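Local coordinates for protein ribokinase RBSK (Mycobacterium tuberculosis, PDB 3GO6) that probably phosphorylates D-ribose at its O5 hydroxyl, using magnesium-chelated ATP, as a homodimeric ribokinase of the PfkB carbohydrate kinase family, at residues A[126-129]-A[130-134]. Numbering follows the deposited sequence.
Sequences VAPG and ANAHL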
ATOM      1  N   VAL A 126      -4.933   1.576  -8.366  1.00 13.26           N
ATOM      2  CA  VAL A 126      -6.200   1.058  -7.813  1.00 13.97           C
ATOM      3  C   VAL A 126      -6.359  -0.415  -8.150  1.00 13.60           C
ATOM      4  O   VAL A 126      -6.237  -0.808  -9.312  1.00 12.84           O
ATOM      5  CB  VAL A 126      -7.432   1.809  -8.389  1.00 13.62           C
ATOM      6  CG1 VAL A 126      -8.739   1.244  -7.800  1.00 14.46           C
ATOM      7  CG2 VAL A 126      -7.328   3.330  -8.134  1.00 16.02           C
ATOM      8  N   ALA A 127      -6.626  -1.232  -7.135  1.00 13.12           N
ATOM      9  CA  ALA A 127      -7.082  -2.592  -7.380  1.00 12.84           C
ATOM     10  C   ALA A 127      -8.581  -2.499  -7.097  1.00 13.17           C
ATOM     11  O   ALA A 127      -8.991  -2.393  -5.931  1.00 12.43           O
ATOM     12  CB  ALA A 127      -6.401  -3.545  -6.433  1.00 13.30           C
ATOM     13  N   PRO A 128      -9.406  -2.476  -8.159  1.00 13.56           N
ATOM     14  CA  PRO A 128     -10.799  -2.108  -7.965  1.00 13.63           C
ATOM     15  C   PRO A 128     -11.632  -3.054  -7.092  1.00 13.43           C
ATOM     16  O   PRO A 128     -12.628  -2.608  -6.525  1.00 13.44           O
ATOM     17  CB  PRO A 128     -11.356  -2.015  -9.397  1.00 13.84           C
ATOM     18  CG  PRO A 128     -10.469  -2.844 -10.211  1.00 16.20           C
ATOM     19  CD  PRO A 128      -9.098  -2.739  -9.576  1.00 13.60           C
ATOM     20  N   GLY A 129     -11.227  -4.315  -6.951  1.00 13.11           N
ATOM     21  CA  GLY A 129     -11.995  -5.252  -6.097  1.00 12.87           C
ATOM     22  C   GLY A 129     -13.480  -5.274  -6.468  1.00 13.06           C
ATOM     23  O   GLY A 129     -13.839  -5.419  -7.652  1.00 13.13           O
ATOM     24  N   ALA A 130     -14.342  -5.093  -5.473  1.00 12.87           N
ATOM     25  CA  ALA A 130     -15.800  -5.092  -5.671  1.00 13.80           C
ATOM     26  C   ALA A 130     -16.283  -4.098  -6.736  1.00 14.18           C
ATOM     27  O   ALA A 130     -17.269  -4.369  -7.443  1.00 15.21           O
ATOM     28  CB  ALA A 130     -16.507  -4.837  -4.336  1.00 13.49           C
ATOM     29  N   ASN A 131     -15.604  -2.953  -6.862  1.00 13.45           N
ATOM     30  CA  ASN A 131     -16.004  -1.946  -7.853  1.00 14.32           C
ATOM     31  C   ASN A 131     -16.037  -2.474  -9.282  1.00 14.68           C
ATOM     32  O   ASN A 131     -16.858  -2.023 -10.079  1.00 15.25           O
ATOM     33  CB  ASN A 131     -15.106  -0.694  -7.791  1.00 13.35           C
ATOM     34  CG  ASN A 131     -15.104  -0.062  -6.427  1.00 13.17           C
ATOM     35  OD1 ASN A 131     -16.107   0.538  -5.994  1.00 13.34           O
ATOM     36  ND2 ASN A 131     -13.997  -0.237  -5.707  1.00 10.58           N
ATOM     37  N   ALA A 132     -15.150  -3.420  -9.596  1.00 15.90           N
ATOM     38  CA  ALA A 132     -15.106  -4.050 -10.921  1.00 17.48           C
ATOM     39  C   ALA A 132     -16.327  -4.938 -11.192  1.00 18.72           C
ATOM     40  O   ALA A 132     -16.562  -5.348 -12.327  1.00 19.08           O
ATOM     41  CB  ALA A 132     -13.811  -4.879 -11.080  1.00 17.10           C
ATOM     42  N   HIS A 133     -17.107  -5.218 -10.159  1.00 19.50           N
ATOM     43  CA  HIS A 133     -18.288  -6.073 -10.299  1.00 21.77           C
ATOM     44  C   HIS A 133     -19.605  -5.343 -10.076  1.00 21.65           C
ATOM     45  O   HIS A 133     -20.618  -5.978  -9.820  1.00 22.06           O
ATOM     46  CB  HIS A 133     -18.179  -7.278  -9.368  1.00 21.36           C
ATOM     47  CG  HIS A 133     -16.915  -8.048  -9.570  1.00 25.20           C
ATOM     48  ND1 HIS A 133     -16.689  -8.821 -10.693  1.00 28.16           N
ATOM     49  CD2 HIS A 133     -15.781  -8.102  -8.835  1.00 25.24           C
ATOM     50  CE1 HIS A 133     -15.479  -9.350 -10.617  1.00 29.31           C
ATOM     51  NE2 HIS A 133     -14.904  -8.924  -9.505  1.00 27.07           N
ATOM     52  N   LEU A 134     -19.576  -4.013 -10.135  1.00 21.62           N
ATOM     53  CA  LEU A 134     -20.803  -3.228 -10.091  1.00 21.81           C
ATOM     54  C   LEU A 134     -21.592  -3.368 -11.402  1.00 23.33           C
ATOM     55  O   LEU A 134     -21.121  -2.950 -12.463  1.00 22.46           O
ATOM     56  CB  LEU A 134     -20.516  -1.743  -9.805  1.00 20.59           C
ATOM     57  CG  LEU A 134     -21.770  -0.859  -9.706  1.00 20.34           C
ATOM     58  CD1 LEU A 134     -22.598  -1.207  -8.474  1.00 17.05           C
ATOM     59  CD2 LEU A 134     -21.434   0.640  -9.723  1.00 19.76           C
TER
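With CG of Asn131 beside its own backbone N and anti to the carbonyl carbon (chi1 -57°), and the amide turned well out of line with the CA-CB bond, these torsions set ND2 beside Pro128 O, the oxygen that the residue's own main-chain N also uses. ND2 of Asn131 lies 2.9 Å from Pro128 O, in the carbonyl plane, although that oxygen sits 25° out of the amide plane. The backbone N of Asn131 comes to 3.0 Å from Pro128 O. Both bonds are bent, the side-chain one to 140° on the hydrogen.

One residue on, Ala132 N bonds to Gly129 O at 3.1 Å, and His133 N to Ala130 O at 2.9 Å. These successive i to i+3 bonds are the pattern of a 3-10 turn; Gly129, at positive phi, lies in the bend. On its flank CB of Ala132 packs against CG of the Pro128 ring at 4.0 Å, while CD2 of His133 approaches Gly129 O obliquely at 3.5 Å.

The turn follows strand 122-127, the outermost, within this chain, of the small lid sheet of the ribokinase fold, which continues into the second subunit through Val126. Val126 also touches ribose, and Pro128 packs on Ala48 of that subunit. Asn131 OD1 accepts a hydrogen bond from Val28 N, beside the predicted substrate residue Asn29. Two donors from one residue thus grip a single carbonyl, and with both ends of the buried amide bonded its rotation is fixed, linking the chain that follows strand 122-127 to the backbone at Val28, close to the sugar site.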